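Local coordinates for MsStt7d protein (PDB 4IX3) that is a homolog of the state transition kinase Stt7 whose catalytic domain probably binds ATP and phosphorylates protein substrates, at residues Pro197-Asp208 against Tyr222-Lys233. Residues are numbered along the deposited sequence; the frame is centred on the assembly and turned at random.
Sequences PLPETLNYYPGD and YLLPPGSPRPTK
Tyr204 lays its ring beneath Leu224 and Pro231, which both come to the same side of it. Leu224 CD1 rests over that face, 3.9 Å from the ring centroid, as a CH-pi contact, while Leu223 CB meets the ring edge. Pro231 CB comes obliquely to within 3.6 Å of Tyr204 CD2. The ring reaches Leu224 because CG stands anti to the backbone N (chi1 -172°). Replacing Tyr204 by an alanine would take the ring away and is likely to open a gap under Leu224 and Pro231. Pro206 sits against the carbonyls of 225-229, which include the type I turn Pro225-Ser228: CG lies 3.6 Å from Ser228 O, and CB faces Pro225 O and Leu224. Its CD lies over a face of the Arg230 guanidinium, whose edge turns to Tyr204 O. Gly207 N donates to Leu224 O (2.8 Å, 157° at the hydrogen), and a water bridges Tyr205 O, Gly207 O and Leu223 N. Lys233 NZ forms a long, weak salt bridge with Glu200 OE2. This loop, following magnesium-binding Asp188, corresponds to the kinase activation segment; it runs from strand 193-194, touched by Tyr204 and Leu223, to helix 236-243, touched by Leu224, while Leu202 packs on helix 59-76, probably the C helix.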
ATOM      1  N   PRO B 197     -28.168  -2.166   1.379  1.00 27.27           N
ATOM      2  CA  PRO B 197     -28.233  -1.845   2.799  1.00 29.13           C
ATOM      3  C   PRO B 197     -28.631  -3.080   3.608  1.00 33.41           C
ATOM      4  O   PRO B 197     -29.792  -3.269   3.941  1.00 34.36           O
ATOM      5  CB  PRO B 197     -29.303  -0.751   2.868  1.00 29.09           C
ATOM      6  CG  PRO B 197     -30.164  -0.961   1.660  1.00 31.14           C
ATOM      7  CD  PRO B 197     -29.391  -1.764   0.658  1.00 30.87           C
ATOM      8  N   LEU B 198     -27.659  -3.922   3.926  1.00 33.34           N
ATOM      9  CA  LEU B 198     -27.944  -5.198   4.569  1.00 30.91           C
ATOM     10  C   LEU B 198     -27.128  -5.317   5.852  1.00 34.51           C
ATOM     11  O   LEU B 198     -26.320  -6.242   5.973  1.00 47.37           O
ATOM     12  CB  LEU B 198     -27.592  -6.340   3.614  1.00 36.67           C
ATOM     13  CG  LEU B 198     -28.260  -6.315   2.238  1.00 44.64           C
ATOM     14  CD1 LEU B 198     -27.723  -7.421   1.343  1.00 42.13           C
ATOM     15  CD2 LEU B 198     -29.775  -6.435   2.378  1.00 44.44           C
ATOM     16  N   PRO B 199     -27.292  -4.372   6.800  1.00 38.08           N
ATOM     17  CA  PRO B 199     -28.229  -3.250   6.903  1.00 37.35           C
ATOM     18  C   PRO B 199     -27.710  -1.907   6.369  1.00 36.07           C
ATOM     19  O   PRO B 199     -28.498  -0.982   6.148  1.00 34.95           O
ATOM     20  CB  PRO B 199     -28.431  -3.136   8.411  1.00 41.35           C
ATOM     21  CG  PRO B 199     -27.067  -3.440   8.945  1.00 37.90           C
ATOM     22  CD  PRO B 199     -26.554  -4.555   8.066  1.00 41.20           C
ATOM     23  N   GLU B 200     -26.409  -1.815   6.105  1.00 30.76           N
ATOM     24  CA  GLU B 200     -25.820  -0.576   5.591  1.00 28.91           C
ATOM     25  C   GLU B 200     -24.803  -0.926   4.537  1.00 24.09           C
ATOM     26  O   GLU B 200     -24.101  -1.947   4.641  1.00 24.93           O
ATOM     27  CB  GLU B 200     -25.122   0.212   6.700  1.00 32.38           C
ATOM     28  CG  GLU B 200     -26.062   0.612   7.833  1.00 41.57           C
ATOM     29  CD  GLU B 200     -25.472   1.679   8.722  1.00 56.43           C
ATOM     30  OE1 GLU B 200     -24.276   2.006   8.548  1.00 82.26           O
ATOM     31  OE2 GLU B 200     -26.215   2.186   9.592  1.00 79.85           O
ATOM     32  N   THR B 201     -24.702  -0.069   3.525  1.00 23.13           N
ATOM     33  CA  THR B 201     -23.626  -0.261   2.540  1.00 21.02           C
ATOM     34  C   THR B 201     -22.252  -0.063   3.196  1.00 20.48           C
ATOM     35  O   THR B 201     -22.120   0.668   4.201  1.00 24.83           O
ATOM     36  CB  THR B 201     -23.755   0.656   1.300  1.00 20.31           C
ATOM     37  OG1 THR B 201     -23.513   2.008   1.699  1.00 26.89           O
ATOM     38  CG2 THR B 201     -25.148   0.530   0.652  1.00 21.07           C
ATOM     39  N   LEU B 202     -21.224  -0.709   2.651  1.00 18.91           N
ATOM     40  CA  LEU B 202     -19.860  -0.686   3.210  1.00 19.72           C
ATOM     41  C   LEU B 202     -18.883  -0.434   2.071  1.00 21.88           C
ATOM     42  O   LEU B 202     -19.013  -1.048   1.015  1.00 18.99           O
ATOM     43  CB  LEU B 202     -19.498  -2.005   3.916  1.00 21.05           C
ATOM     44  CG  LEU B 202     -20.443  -2.461   5.033  1.00 23.63           C
ATOM     45  CD1 LEU B 202     -20.070  -3.889   5.391  1.00 25.30           C
ATOM     46  CD2 LEU B 202     -20.407  -1.560   6.255  1.00 28.79           C
ATOM     47  N   ASN B 203     -17.973   0.522   2.237  1.00 21.79           N
ATOM     48  CA  ASN B 203     -16.903   0.767   1.275  1.00 23.96           C
ATOM     49  C   ASN B 203     -17.412   1.068  -0.157  1.00 20.87           C
ATOM     50  O   ASN B 203     -16.809   0.645  -1.165  1.00 22.73           O
ATOM     51  CB  ASN B 203     -15.901  -0.391   1.330  1.00 24.99           C
ATOM     52  CG  ASN B 203     -14.532  -0.028   0.780  1.00 24.06           C
ATOM     53  OD1 ASN B 203     -14.075   1.094   0.944  1.00 29.63           O
ATOM     54  ND2 ASN B 203     -13.860  -0.988   0.146  1.00 23.84           N
ATOM     55  N   TYR B 204     -18.533   1.779  -0.216  1.00 21.24           N
ATOM     56  CA  TYR B 204     -19.289   1.977  -1.448  1.00 21.11           C
ATOM     57  C   TYR B 204     -19.601   3.463  -1.578  1.00 25.80           C
ATOM     58  O   TYR B 204     -20.293   4.018  -0.742  1.00 29.87           O
ATOM     59  CB  TYR B 204     -20.578   1.185  -1.306  1.00 22.79           C
ATOM     60  CG  TYR B 204     -21.442   1.081  -2.547  1.00 20.26           C
ATOM     61  CD1 TYR B 204     -20.875   0.803  -3.790  1.00 19.28           C
ATOM     62  CD2 TYR B 204     -22.809   1.249  -2.471  1.00 19.03           C
ATOM     63  CE1 TYR B 204     -21.674   0.633  -4.916  1.00 19.69           C
ATOM     64  CE2 TYR B 204     -23.633   1.103  -3.591  1.00 19.92           C
ATOM     65  CZ  TYR B 204     -23.062   0.757  -4.809  1.00 20.28           C
ATOM     66  OH  TYR B 204     -23.852   0.540  -5.942  1.00 24.57           O
ATOM     67  N   TYR B 205     -19.036   4.116  -2.586  1.00 26.07           N
ATOM     68  CA  TYR B 205     -19.032   5.586  -2.666  1.00 29.95           C
ATOM     69  C   TYR B 205     -18.898   5.974  -4.136  1.00 28.41           C
ATOM     70  O   TYR B 205     -18.394   5.146  -4.910  1.00 31.39           O
ATOM     71  CB  TYR B 205     -17.886   6.166  -1.808  1.00 31.44           C
ATOM     72  CG  TYR B 205     -16.557   5.447  -2.007  1.00 28.91           C
ATOM     73  CD1 TYR B 205     -15.743   5.745  -3.101  1.00 33.64           C
ATOM     74  CD2 TYR B 205     -16.152   4.416  -1.148  1.00 34.19           C
ATOM     75  CE1 TYR B 205     -14.541   5.085  -3.290  1.00 33.42           C
ATOM     76  CE2 TYR B 205     -14.965   3.726  -1.352  1.00 30.10           C
ATOM     77  CZ  TYR B 205     -14.159   4.066  -2.427  1.00 33.61           C
ATOM     78  OH  TYR B 205     -12.967   3.405  -2.676  1.00 38.00           O
ATOM     79  N   PRO B 206     -19.359   7.188  -4.536  1.00 35.29           N
ATOM     80  CA  PRO B 206     -19.179   7.568  -5.933  1.00 33.57           C
ATOM     81  C   PRO B 206     -17.720   7.914  -6.164  1.00 28.82           C
ATOM     82  O   PRO B 206     -17.040   8.423  -5.254  1.00 34.57           O
ATOM     83  CB  PRO B 206     -20.040   8.828  -6.114  1.00 34.67           C
ATOM     84  CG  PRO B 206     -20.859   8.949  -4.874  1.00 37.71           C
ATOM     85  CD  PRO B 206     -20.149   8.181  -3.789  1.00 32.05           C
ATOM     86  N   GLY B 207     -17.258   7.670  -7.389  1.00 32.22           N
ATOM     87  CA  GLY B 207     -15.907   8.063  -7.775  1.00 35.20           C
ATOM     88  C   GLY B 207     -14.888   6.945  -7.726  1.00 34.82           C
ATOM     89  O   GLY B 207     -15.182   5.819  -7.280  1.00 30.86           O
ATOM     90  N   ASP B 208     -13.686   7.231  -8.216  1.00 31.40           N
ATOM     91  CA  ASP B 208     -12.626   6.234  -8.283  1.00 32.14           C
ATOM     92  C   ASP B 208     -12.355   5.662  -6.880  1.00 31.85           C
ATOM     93  O   ASP B 208     -12.470   6.396  -5.874  1.00 32.04           O
ATOM     94  CB  ASP B 208     -11.355   6.746  -9.006  1.00 30.69           C
ATOM     95  CG  ASP B 208     -11.602   7.169 -10.491  1.00 29.36           C
ATOM     96  OD1 ASP B 208     -12.602   6.736 -11.098  1.00 30.79           O
ATOM     97  OD2 ASP B 208     -10.775   7.889 -11.111  1.00 34.52           O
ATOM     98  N   TYR B 222     -13.925   3.025 -10.889  1.00 22.61           N
ATOM     99  CA  TYR B 222     -14.936   3.222  -9.853  1.00 22.35           C
ATOM    100  C   TYR B 222     -15.961   2.077  -9.818  1.00 22.84           C
ATOM    101  O   TYR B 222     -16.101   1.329 -10.795  1.00 21.28           O
ATOM    102  CB  TYR B 222     -15.704   4.525 -10.136  1.00 25.62           C
ATOM    103  CG  TYR B 222     -16.352   4.577 -11.535  1.00 23.46           C
ATOM    104  CD1 TYR B 222     -17.564   3.913 -11.803  1.00 25.15           C
ATOM    105  CD2 TYR B 222     -15.724   5.250 -12.587  1.00 23.14           C
ATOM    106  CE1 TYR B 222     -18.126   3.921 -13.074  1.00 24.22           C
ATOM    107  CE2 TYR B 222     -16.290   5.276 -13.858  1.00 21.23           C
ATOM    108  CZ  TYR B 222     -17.475   4.610 -14.092  1.00 23.79           C
ATOM    109  OH  TYR B 222     -17.978   4.694 -15.373  1.00 25.77           O
ATOM    110  N   LEU B 223     -16.752   2.003  -8.748  1.00 23.76           N
ATOM    111  CA  LEU B 223     -17.982   1.214  -8.702  1.00 22.63           C
ATOM    112  C   LEU B 223     -19.186   2.067  -9.052  1.00 23.38           C
ATOM    113  O   LEU B 223     -20.010   1.670  -9.882  1.00 23.36           O
ATOM    114  CB  LEU B 223     -18.183   0.511  -7.351  1.00 20.85           C
ATOM    115  CG  LEU B 223     -17.132  -0.542  -7.003  1.00 19.71           C
ATOM    116  CD1 LEU B 223     -17.496  -1.243  -5.710  1.00 18.58           C
ATOM    117  CD2 LEU B 223     -16.987  -1.576  -8.116  1.00 18.45           C
ATOM    118  N   LEU B 224     -19.257   3.277  -8.510  1.00 23.67           N
ATOM    119  CA  LEU B 224     -20.323   4.216  -8.869  1.00 23.61           C
ATOM    120  C   LEU B 224     -19.611   5.388  -9.522  1.00 29.27           C
ATOM    121  O   LEU B 224     -18.547   5.789  -9.036  1.00 29.95           O
ATOM    122  CB  LEU B 224     -21.012   4.766  -7.622  1.00 26.62           C
ATOM    123  CG  LEU B 224     -21.865   3.760  -6.866  1.00 26.10           C
ATOM    124  CD1 LEU B 224     -22.371   4.314  -5.537  1.00 26.86           C
ATOM    125  CD2 LEU B 224     -22.990   3.220  -7.739  1.00 32.19           C
ATOM    126  N   PRO B 225     -20.114   5.866 -10.685  1.00 29.01           N
ATOM    127  CA  PRO B 225     -19.492   7.009 -11.339  1.00 33.56           C
ATOM    128  C   PRO B 225     -19.687   8.287 -10.510  1.00 39.23           C
ATOM    129  O   PRO B 225     -20.700   8.440  -9.813  1.00 37.69           O
ATOM    130  CB  PRO B 225     -20.259   7.074 -12.655  1.00 38.79           C
ATOM    131  CG  PRO B 225     -21.650   6.672 -12.283  1.00 34.78           C
ATOM    132  CD  PRO B 225     -21.437   5.565 -11.267  1.00 29.51           C
ATOM    133  N   PRO B 226     -18.683   9.175 -10.533  1.00 48.96           N
ATOM    134  CA  PRO B 226     -18.768  10.516  -9.965  1.00 40.94           C
ATOM    135  C   PRO B 226     -20.121  11.221 -10.037  1.00 44.51           C
ATOM    136  O   PRO B 226     -20.553  11.806  -9.039  1.00 43.33           O
ATOM    137  CB  PRO B 226     -17.713  11.273 -10.760  1.00 32.75           C
ATOM    138  CG  PRO B 226     -16.630  10.248 -10.835  1.00 45.94           C
ATOM    139  CD  PRO B 226     -17.294   8.891 -10.939  1.00 54.12           C
ATOM    140  N   GLY B 227     -20.766  11.149 -11.202  1.00 46.26           N
ATOM    141  CA  GLY B 227     -22.108  11.696 -11.399  1.00 45.18           C
ATOM    142  C   GLY B 227     -23.183  11.201 -10.445  1.00 55.62           C
ATOM    143  O   GLY B 227     -24.245  11.831 -10.335  1.00 48.30           O
ATOM    144  N   SER B 228     -22.893  10.109  -9.731  1.00 55.96           N
ATOM    145  CA  SER B 228     -23.903   9.329  -9.008  1.00 42.36           C
ATOM    146  C   SER B 228     -24.203   9.952  -7.644  1.00 41.83           C
ATOM    147  O   SER B 228     -23.296  10.487  -7.002  1.00 60.61           O
ATOM    148  CB  SER B 228     -23.412   7.880  -8.849  1.00 42.89           C
ATOM    149  OG  SER B 228     -24.203   7.081  -7.962  1.00 47.14           O
ATOM    150  N   PRO B 229     -25.482   9.923  -7.218  1.00 41.09           N
ATOM    151  CA  PRO B 229     -25.751  10.138  -5.801  1.00 41.48           C
ATOM    152  C   PRO B 229     -24.891   9.248  -4.904  1.00 45.15           C
ATOM    153  O   PRO B 229     -24.471   8.143  -5.292  1.00 42.39           O
ATOM    154  CB  PRO B 229     -27.223   9.722  -5.633  1.00 44.78           C
ATOM    155  CG  PRO B 229     -27.820   9.788  -6.991  1.00 43.55           C
ATOM    156  CD  PRO B 229     -26.694   9.528  -7.961  1.00 41.13           C
ATOM    157  N   ARG B 230     -24.654   9.742  -3.695  1.00 47.40           N
ATOM    158  CA  ARG B 230     -24.105   8.954  -2.603  1.00 43.53           C
ATOM    159  C   ARG B 230     -25.079   7.832  -2.305  1.00 38.52           C
ATOM    160  O   ARG B 230     -26.290   8.057  -2.341  1.00 41.53           O
ATOM    161  CB  ARG B 230     -24.007   9.838  -1.363  1.00 40.68           C
ATOM    162  CG  ARG B 230     -22.594  10.233  -0.991  1.00 56.41           C
ATOM    163  CD  ARG B 230     -21.983   9.097  -0.193  1.00 62.74           C
ATOM    164  NE  ARG B 230     -20.561   9.271   0.082  1.00 79.88           N
ATOM    165  CZ  ARG B 230     -19.723   8.260   0.289  1.00 71.79           C
ATOM    166  NH1 ARG B 230     -20.169   7.005   0.211  1.00 54.91           N
ATOM    167  NH2 ARG B 230     -18.444   8.507   0.555  1.00 60.07           N
ATOM    168  N   PRO B 231     -24.561   6.616  -2.030  1.00 36.30           N
ATOM    169  CA  PRO B 231     -25.496   5.533  -1.757  1.00 32.20           C
ATOM    170  C   PRO B 231     -26.112   5.650  -0.370  1.00 33.46           C
ATOM    171  O   PRO B 231     -25.421   5.922   0.618  1.00 37.60           O
ATOM    172  CB  PRO B 231     -24.633   4.272  -1.821  1.00 31.48           C
ATOM    173  CG  PRO B 231     -23.225   4.739  -1.665  1.00 31.72           C
ATOM    174  CD  PRO B 231     -23.170   6.154  -2.169  1.00 30.08           C
ATOM    175  N   THR B 232     -27.429   5.521  -0.334  1.00 32.28           N
ATOM    176  CA  THR B 232     -28.174   5.488   0.912  1.00 33.42           C
ATOM    177  C   THR B 232     -29.095   4.279   0.854  1.00 40.35           C
ATOM    178  O   THR B 232     -29.206   3.616  -0.192  1.00 36.32           O
ATOM    179  CB  THR B 232     -29.043   6.754   1.056  1.00 37.11           C
ATOM    180  OG1 THR B 232     -30.033   6.775   0.016  1.00 39.73           O
ATOM    181  CG2 THR B 232     -28.178   8.009   0.952  1.00 37.19           C
ATOM    182  N   LYS B 233     -29.761   4.009   1.974  1.00 35.24           N
ATOM    183  CA  LYS B 233     -30.688   2.889   2.093  1.00 40.20           C
ATOM    184  C   LYS B 233     -31.828   2.981   1.086  1.00 41.81           C
ATOM    185  O   LYS B 233     -32.294   1.962   0.584  1.00 40.36           O
ATOM    186  CB  LYS B 233     -31.270   2.821   3.506  1.00 36.37           C
ATOM    187  CG  LYS B 233     -30.302   2.396   4.600  1.00 50.58           C
ATOM    188  CD  LYS B 233     -30.692   2.960   5.963  1.00 62.02           C
ATOM    189  CE  LYS B 233     -29.904   2.345   7.112  1.00 54.42           C
ATOM    190  NZ  LYS B 233     -28.441   2.631   7.073  1.00 64.36           N
TER
HETATM  191  O   HOH W   1     -25.424   4.030   2.516  1.00 40.50           O
HETATM  192  O   HOH W   2     -16.795   3.766  -6.548  1.00 79.03           O